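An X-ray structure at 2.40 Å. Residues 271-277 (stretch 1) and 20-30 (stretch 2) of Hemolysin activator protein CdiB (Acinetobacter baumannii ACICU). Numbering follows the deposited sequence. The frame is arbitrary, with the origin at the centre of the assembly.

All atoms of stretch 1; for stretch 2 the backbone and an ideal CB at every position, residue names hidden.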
# COMPACT_ATOMS: atom_id res chain seq x y z
N TYR A 271 13.65 0.74 19.04
CA TYR A 271 13.53 -0.66 18.64
C TYR A 271 12.16 -0.88 18.01
O TYR A 271 11.14 -0.46 18.57
CB TYR A 271 13.72 -1.59 19.85
CG TYR A 271 13.56 -3.07 19.56
CD1 TYR A 271 12.29 -3.65 19.47
CD2 TYR A 271 14.66 -3.90 19.42
CE1 TYR A 271 12.14 -5.00 19.22
CE2 TYR A 271 14.51 -5.25 19.17
CZ TYR A 271 13.25 -5.80 19.07
OH TYR A 271 13.10 -7.14 18.83
N PHE A 272 12.13 -1.55 16.86
CA PHE A 272 10.89 -1.78 16.11
C PHE A 272 10.87 -3.19 15.56
O PHE A 272 11.84 -3.64 14.94
CB PHE A 272 10.76 -0.77 14.96
CG PHE A 272 9.55 -0.98 14.09
CD1 PHE A 272 8.32 -0.47 14.45
CD2 PHE A 272 9.66 -1.69 12.90
CE1 PHE A 272 7.21 -0.66 13.65
CE2 PHE A 272 8.55 -1.88 12.09
CZ PHE A 272 7.32 -1.37 12.47
N ILE A 273 9.76 -3.89 15.77
CA ILE A 273 9.56 -5.24 15.26
C ILE A 273 8.21 -5.31 14.57
O ILE A 273 7.21 -4.80 15.08
CB ILE A 273 9.66 -6.29 16.39
CG1 ILE A 273 9.15 -7.65 15.91
CG2 ILE A 273 8.89 -5.83 17.61
CD1 ILE A 273 9.28 -8.75 16.94
N SER A 274 8.19 -5.94 13.39
CA SER A 274 6.97 -6.07 12.61
C SER A 274 6.85 -7.50 12.10
O SER A 274 7.83 -8.06 11.60
CB SER A 274 6.96 -5.09 11.44
OG SER A 274 5.66 -4.98 10.88
N TYR A 275 5.67 -8.08 12.25
CA TYR A 275 5.37 -9.41 11.72
C TYR A 275 4.11 -9.33 10.87
O TYR A 275 3.14 -8.67 11.25
CB TYR A 275 5.20 -10.42 12.85
CG TYR A 275 5.04 -11.85 12.38
CD1 TYR A 275 6.08 -12.50 11.72
CD2 TYR A 275 3.87 -12.55 12.62
CE1 TYR A 275 5.94 -13.82 11.31
CE2 TYR A 275 3.73 -13.87 12.22
CZ TYR A 275 4.76 -14.49 11.56
OH TYR A 275 4.62 -15.80 11.15
N GLN A 276 4.13 -10.02 9.74
CA GLN A 276 3.04 -9.93 8.77
C GLN A 276 2.92 -11.26 8.04
O GLN A 276 3.91 -11.77 7.52
CB GLN A 276 3.31 -8.80 7.76
CG GLN A 276 2.06 -8.10 7.26
CD GLN A 276 2.38 -7.03 6.24
OE1 GLN A 276 3.53 -6.61 6.10
NE2 GLN A 276 1.36 -6.59 5.51
N LEU A 277 1.70 -11.81 8.00
CA LEU A 277 1.44 -13.01 7.22
C LEU A 277 0.09 -12.89 6.53
O LEU A 277 -0.85 -12.34 7.11
CB LEU A 277 1.47 -14.28 8.09
CG LEU A 277 0.23 -14.70 8.89
CD1 LEU A 277 0.43 -16.10 9.45
CD2 LEU A 277 -0.08 -13.72 9.99
N UNK A 20 7.17 6.59 8.13
CA UNK A 20 7.94 6.38 6.90
C UNK A 20 8.48 4.95 6.84
O UNK A 20 8.49 4.33 5.77
CB UNK A 20 9.09 7.38 6.81
N UNK A 21 8.92 4.41 7.98
CA UNK A 21 9.45 3.05 8.01
C UNK A 21 8.36 2.02 7.69
O UNK A 21 8.61 1.07 6.94
CB UNK A 21 10.07 2.76 9.38
N UNK A 22 7.16 2.20 8.25
CA UNK A 22 6.08 1.27 7.98
C UNK A 22 5.66 1.32 6.51
O UNK A 22 5.32 0.29 5.92
CB UNK A 22 4.88 1.58 8.88
N UNK A 23 5.68 2.51 5.91
CA UNK A 23 5.35 2.62 4.50
C UNK A 23 6.37 1.90 3.63
O UNK A 23 6.01 1.25 2.65
CB UNK A 23 5.26 4.09 4.09
N UNK A 24 7.66 2.01 3.99
CA UNK A 24 8.70 1.36 3.21
C UNK A 24 8.61 -0.16 3.31
O UNK A 24 8.91 -0.86 2.34
CB UNK A 24 10.08 1.84 3.67
N UNK A 25 8.20 -0.68 4.46
CA UNK A 25 8.04 -2.13 4.60
C UNK A 25 6.84 -2.62 3.81
O UNK A 25 6.90 -3.68 3.17
CB UNK A 25 7.89 -2.52 6.07
N UNK A 26 5.73 -1.88 3.84
CA UNK A 26 4.57 -2.26 3.05
C UNK A 26 4.87 -2.19 1.56
O UNK A 26 4.43 -3.04 0.79
CB UNK A 26 3.38 -1.36 3.39
N UNK A 27 5.64 -1.18 1.14
CA UNK A 27 5.97 -1.06 -0.27
C UNK A 27 6.88 -2.18 -0.75
O UNK A 27 6.94 -2.44 -1.96
CB UNK A 27 6.63 0.29 -0.54
N UNK A 28 7.59 -2.86 0.16
CA UNK A 28 8.49 -3.93 -0.24
C UNK A 28 7.75 -5.16 -0.75
O UNK A 28 8.36 -6.00 -1.41
CB UNK A 28 9.39 -4.32 0.94
N UNK A 29 6.46 -5.29 -0.45
CA UNK A 29 5.70 -6.48 -0.82
C UNK A 29 5.32 -6.41 -2.30
O UNK A 29 4.59 -5.50 -2.71
CB UNK A 29 4.45 -6.62 0.05
N UNK A 30 5.81 -7.37 -3.08
CA UNK A 30 5.65 -7.34 -4.53
C UNK A 30 4.19 -7.52 -4.92
O UNK A 30 3.51 -8.42 -4.42
CB UNK A 30 6.51 -8.42 -5.19

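Alternate residues of the strand, Phe272, Ser274 and Gln276, point their CA-to-CB bonds toward the helix, offering it in turn an aromatic ring, a small hydroxyl and a carboxamide. The helix runs 31° from the strand direction with its axis 11.1 Å away at closest approach, so side chains rather than backbones must span the gap.

Position 20 has helical angles and nothing of the strand within reach of its CB; the strand sets no preference, and the residue is Glu20.

Position 21 points toward the strand, its CA 9.5 Å from the CA of Phe272. A medium or large apolar chain could cross that space to the ring; leucine, isoleucine or methionine would suit. It is Leu21, whose CD2 lies over one face of Phe272, 3.6 Å from CD2 of Phe272, in a CH-pi contact.

Position 22 points sideways, yet its ideal CB is already 5.2 Å from CZ of Phe272. A short chain, polar or apolar, could turn back to the ring tip. Asn22 does so, with chi1 between wells at -98°, bringing its OD1 to 3.3 Å from CZ of Phe272.

Positions 23 and 24 are out of reach, and from the strand's side almost any helix-tolerant residue would serve; they are Gln23 and Gln24.

Position 25 points toward the strand, one helical turn after 21, with the Phe272 ring and Ser274 ahead. A branched apolar chain is the natural choice, though methionine could also fit. Leu25 sets its CD1 at the ring edge, 3.7 Å from CE2 of Phe272, and 4.4 Å from CB of Ser274.

Position 26 points sideways, but Gln276 extends a carboxamide with both a donor and an acceptor. A long polar chain is called for: a charged one could answer one half, a glutamine both. Gln26 bends back with chi1 and chi2 both m, and the amides pair reciprocally: Gln276 NE2 donates to Gln26 OE1 at 3.0 Å, and Gln26 NE2 to Gln276 OE1 at 3.1 Å.

Positions 27 and 28 find nothing of the strand near their CBs, leaving the choice open; they are Asp27 and Gln28.

Position 29, with psi at 118°, has left the helix but points toward the strand. An apolar chain long enough to reach Gln276 would suit. Leu29 brings CD1 to 3.8 Å from OE1 of Gln276, packing beside the amide pair.

Position 30 is also extended and out of reach; it is Ala30.

Stretch 2 (20-30) ELNQQLQDQLA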
# COMPACT_ATOMS: atom_id res chain seq x y z
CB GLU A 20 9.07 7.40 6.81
CG GLU A 20 9.78 7.43 5.47
CD GLU A 20 10.43 8.77 5.19
OE1 GLU A 20 11.68 8.87 5.29
OE2 GLU A 20 9.70 9.73 4.88
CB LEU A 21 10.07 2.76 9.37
CG LEU A 21 10.39 1.30 9.71
CD1 LEU A 21 11.42 0.73 8.75
CD2 LEU A 21 10.86 1.16 11.15
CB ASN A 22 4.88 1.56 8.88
CG ASN A 22 4.83 0.67 10.10
OD1 ASN A 22 5.25 -0.48 10.05
ND2 ASN A 22 4.31 1.20 11.20
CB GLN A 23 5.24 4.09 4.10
CG GLN A 23 4.58 4.32 2.76
CD GLN A 23 3.13 3.85 2.74
OE1 GLN A 23 2.83 2.76 2.25
NE2 GLN A 23 2.24 4.67 3.28
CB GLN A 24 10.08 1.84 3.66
CG GLN A 24 10.35 3.30 3.35
CD GLN A 24 11.62 3.81 4.01
OE1 GLN A 24 12.33 3.07 4.68
NE2 GLN A 24 11.91 5.10 3.81
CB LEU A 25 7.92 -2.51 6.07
CG LEU A 25 9.15 -2.26 6.93
CD1 LEU A 25 8.79 -2.44 8.39
CD2 LEU A 25 10.28 -3.21 6.54
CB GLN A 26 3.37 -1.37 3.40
CG GLN A 26 2.79 -1.64 4.78
CD GLN A 26 2.76 -3.13 5.10
OE1 GLN A 26 2.06 -3.90 4.45
NE2 GLN A 26 3.52 -3.53 6.11
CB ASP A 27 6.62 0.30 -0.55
CG ASP A 27 5.62 1.44 -0.54
OD1 ASP A 27 4.43 1.19 -0.82
OD2 ASP A 27 6.02 2.59 -0.26
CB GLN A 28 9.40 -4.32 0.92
CG GLN A 28 10.62 -3.44 1.08
CD GLN A 28 11.34 -3.67 2.40
OE1 GLN A 28 11.52 -4.81 2.84
NE2 GLN A 28 11.73 -2.58 3.05
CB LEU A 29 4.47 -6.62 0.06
CG LEU A 29 4.77 -6.59 1.56
CD1 LEU A 29 3.57 -7.05 2.37
CD2 LEU A 29 6.00 -7.41 1.90
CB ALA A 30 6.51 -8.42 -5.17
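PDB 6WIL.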